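Local coordinates for protein nucleoporin NUP170 (Chaetomium thermophilum, PDB 5HAX) that probably serves as a structural scaffold nucleoporin of the nuclear pore complex, pairing an N-terminal beta-propeller with an alpha-helical domain, at residues R488-K496 / E524-V532. Numbering follows the deposited sequence.
Sequences RRLVDIFAK and ETIAAALAV
Phe494 is a knob in a hole made by Thr525, Ala528, Ala529 and Val532, where helix 490-501, the first after propeller strand 481-487, meets helix 522-533; the axes of 490-496 and 524-532 come within 9.2 Å and cross at -75°. At the start of 524-532, the methyl CD2 of Leu490 rests 3.8 Å from the carbonyl O of Glu524, whose carboxylate turns to Arg597 and Lys415. The Thr525 and Phe494 side chains cross at about a right angle, CG2 of Thr525 being 3.9 Å from CE2 of Phe494, while OG1 of Thr525 bonds back to the carbonyl of Gly521. The methyl of Ala528 lies over one face of the Phe494 ring and also touches CG of Leu490 at 3.9 Å; this small residue lets the backbones close to 5.3 Å between CA of Val491 and CA of Ala528. Ala529 packs tightly, its CA only 3.4 Å from CE1 of Phe494. Phe516 meets the same ring edge-to-face. Ala531 takes CG1 of Val491, whose CG2 sits over the guanidinium of Arg489, held side-on by Asp492. Val532 closes the hole: with CG2 anti to its carbonyl carbon, that methyl reaches the edge of the Phe494 ring at CD1 and lies 4.0 Å from CB of Ala495.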
loop_
_atom_site.group_PDB
_atom_site.type_symbol
_atom_site.label_atom_id
_atom_site.label_comp_id
_atom_site.label_asym_id
_atom_site.label_seq_id
_atom_site.Cartn_x
_atom_site.Cartn_y
_atom_site.Cartn_z
ATOM N N ARG A 488 5.556 6.133 -8.812
ATOM C CA ARG A 488 5.482 6.035 -10.265
ATOM C C ARG A 488 5.625 4.584 -10.700
ATOM O O ARG A 488 6.513 3.870 -10.222
ATOM C CB ARG A 488 6.558 6.898 -10.924
ATOM C CG ARG A 488 6.238 8.376 -10.841
ATOM C CD ARG A 488 7.365 9.253 -11.341
ATOM N NE ARG A 488 7.331 9.434 -12.790
ATOM C CZ ARG A 488 7.725 10.538 -13.418
ATOM N NH1 ARG A 488 7.658 10.605 -14.741
ATOM N NH2 ARG A 488 8.183 11.579 -12.732
ATOM N N ARG A 489 4.736 4.156 -11.593
ATOM C CA ARG A 489 4.742 2.813 -12.150
ATOM C C ARG A 489 5.651 2.749 -13.373
ATOM O O ARG A 489 6.119 3.765 -13.890
ATOM C CB ARG A 489 3.325 2.390 -12.539
ATOM C CG ARG A 489 2.284 2.525 -11.433
ATOM C CD ARG A 489 0.873 2.535 -12.012
ATOM N NE ARG A 489 0.639 3.713 -12.845
ATOM C CZ ARG A 489 -0.419 3.882 -13.632
ATOM N NH1 ARG A 489 -0.538 4.990 -14.349
ATOM N NH2 ARG A 489 -1.356 2.946 -13.712
ATOM N N LEU A 490 5.888 1.524 -13.844
ATOM C CA LEU A 490 6.649 1.333 -15.074
ATOM C C LEU A 490 6.021 2.100 -16.235
ATOM O O LEU A 490 6.720 2.782 -16.991
ATOM C CB LEU A 490 6.743 -0.158 -15.397
ATOM C CG LEU A 490 7.285 -0.522 -16.782
ATOM C CD1 LEU A 490 8.678 0.055 -16.991
ATOM C CD2 LEU A 490 7.291 -2.033 -16.970
ATOM N N VAL A 491 4.697 1.999 -16.393
ATOM C CA VAL A 491 4.030 2.678 -17.503
ATOM C C VAL A 491 4.179 4.188 -17.387
ATOM O O VAL A 491 4.261 4.890 -18.401
ATOM C CB VAL A 491 2.543 2.270 -17.583
ATOM C CG1 VAL A 491 2.413 0.812 -17.994
ATOM C CG2 VAL A 491 1.828 2.540 -16.260
ATOM N N ASP A 492 4.210 4.715 -16.159
ATOM C CA ASP A 492 4.456 6.142 -15.977
ATOM C C ASP A 492 5.866 6.513 -16.415
ATOM O O ASP A 492 6.067 7.527 -17.095
ATOM C CB ASP A 492 4.235 6.535 -14.516
ATOM C CG ASP A 492 2.843 6.199 -14.023
ATOM O OD1 ASP A 492 1.861 6.541 -14.715
ATOM O OD2 ASP A 492 2.736 5.585 -12.940
ATOM N N ILE A 493 6.857 5.705 -16.029
ATOM C CA ILE A 493 8.238 5.959 -16.433
ATOM C C ILE A 493 8.385 5.791 -17.940
ATOM O O ILE A 493 9.006 6.617 -18.619
ATOM C CB ILE A 493 9.193 5.020 -15.672
ATOM C CG1 ILE A 493 9.134 5.302 -14.168
ATOM C CG2 ILE A 493 10.623 5.162 -16.196
ATOM C CD1 ILE A 493 9.802 4.237 -13.323
ATOM N N PHE A 494 7.825 4.709 -18.481
ATOM C CA PHE A 494 7.947 4.445 -19.910
ATOM C C PHE A 494 7.320 5.565 -20.731
ATOM O O PHE A 494 7.913 6.032 -21.711
ATOM C CB PHE A 494 7.301 3.102 -20.243
ATOM C CG PHE A 494 7.624 2.600 -21.619
ATOM C CD1 PHE A 494 6.700 2.703 -22.645
ATOM C CD2 PHE A 494 8.855 2.029 -21.888
ATOM C CE1 PHE A 494 6.998 2.243 -23.912
ATOM C CE2 PHE A 494 9.158 1.566 -23.151
ATOM C CZ PHE A 494 8.229 1.674 -24.165
ATOM N N ALA A 495 6.128 6.020 -20.337
ATOM C CA ALA A 495 5.472 7.105 -21.058
ATOM C C ALA A 495 6.282 8.393 -20.975
ATOM O O ALA A 495 6.449 9.097 -21.979
ATOM C CB ALA A 495 4.067 7.323 -20.501
ATOM N N LYS A 496 6.791 8.720 -19.785
ATOM C CA LYS A 496 7.588 9.931 -19.623
ATOM C C LYS A 496 8.860 9.864 -20.457
ATOM O O LYS A 496 9.218 10.833 -21.138
ATOM C CB LYS A 496 7.919 10.133 -18.144
ATOM C CG LYS A 496 8.635 11.436 -17.810
ATOM C CD LYS A 496 7.659 12.567 -17.519
ATOM C CE LYS A 496 8.339 13.689 -16.748
ATOM N NZ LYS A 496 7.389 14.770 -16.367
ATOM N N GLU A 524 8.091 -7.453 -20.310
ATOM C CA GLU A 524 7.547 -6.382 -19.481
ATOM C C GLU A 524 7.647 -5.034 -20.185
ATOM O O GLU A 524 6.738 -4.201 -20.078
ATOM C CB GLU A 524 8.271 -6.339 -18.134
ATOM C CG GLU A 524 7.961 -7.521 -17.216
ATOM C CD GLU A 524 6.593 -7.425 -16.560
ATOM O OE1 GLU A 524 5.948 -6.358 -16.655
ATOM O OE2 GLU A 524 6.165 -8.421 -15.938
ATOM N N THR A 525 8.738 -4.802 -20.918
ATOM C CA THR A 525 8.907 -3.531 -21.615
ATOM C C THR A 525 7.888 -3.383 -22.739
ATOM O O THR A 525 7.270 -2.323 -22.894
ATOM C CB THR A 525 10.327 -3.415 -22.169
ATOM O OG1 THR A 525 11.277 -3.601 -21.113
ATOM C CG2 THR A 525 10.544 -2.047 -22.807
ATOM N N ILE A 526 7.712 -4.431 -23.545
ATOM C CA ILE A 526 6.754 -4.368 -24.643
ATOM C C ILE A 526 5.332 -4.291 -24.102
ATOM O O ILE A 526 4.459 -3.665 -24.717
ATOM C CB ILE A 526 6.945 -5.579 -25.579
ATOM C CG1 ILE A 526 8.342 -5.549 -26.215
ATOM C CG2 ILE A 526 5.866 -5.615 -26.663
ATOM C CD1 ILE A 526 8.604 -4.353 -27.120
ATOM N N ALA A 527 5.073 -4.916 -22.952
ATOM C CA ALA A 527 3.759 -4.802 -22.328
ATOM C C ALA A 527 3.492 -3.373 -21.873
ATOM O O ALA A 527 2.357 -2.890 -21.959
ATOM C CB ALA A 527 3.651 -5.772 -21.153
ATOM N N ALA A 528 4.525 -2.683 -21.385
ATOM C CA ALA A 528 4.370 -1.278 -21.023
ATOM C C ALA A 528 4.076 -0.426 -22.250
ATOM O O ALA A 528 3.226 0.470 -22.201
ATOM C CB ALA A 528 5.626 -0.778 -20.310
ATOM N N ALA A 529 4.771 -0.690 -23.360
ATOM C CA ALA A 529 4.501 0.038 -24.594
ATOM C C ALA A 529 3.062 -0.180 -25.045
ATOM O O ALA A 529 2.362 0.770 -25.412
ATOM C CB ALA A 529 5.482 -0.398 -25.683
ATOM N N LEU A 530 2.604 -1.432 -25.015
ATOM C CA LEU A 530 1.217 -1.725 -25.358
ATOM C C LEU A 530 0.260 -0.944 -24.466
ATOM O O LEU A 530 -0.708 -0.344 -24.947
ATOM C CB LEU A 530 0.961 -3.228 -25.241
ATOM C CG LEU A 530 -0.484 -3.690 -25.444
ATOM C CD1 LEU A 530 -0.977 -3.310 -26.832
ATOM C CD2 LEU A 530 -0.593 -5.189 -25.219
ATOM N N ALA A 531 0.529 -0.929 -23.158
ATOM C CA ALA A 531 -0.337 -0.212 -22.226
ATOM C C ALA A 531 -0.365 1.279 -22.537
ATOM O O ALA A 531 -1.438 1.886 -22.626
ATOM C CB ALA A 531 0.127 -0.456 -20.791
ATOM N N VAL A 532 0.812 1.891 -22.703
ATOM C CA VAL A 532 0.870 3.310 -23.047
ATOM C C VAL A 532 0.152 3.562 -24.367
ATOM O O VAL A 532 -0.603 4.532 -24.504
ATOM C CB VAL A 532 2.333 3.792 -23.104
ATOM C CG1 VAL A 532 2.412 5.225 -23.630
ATOM C CG2 VAL A 532 2.980 3.696 -21.729
#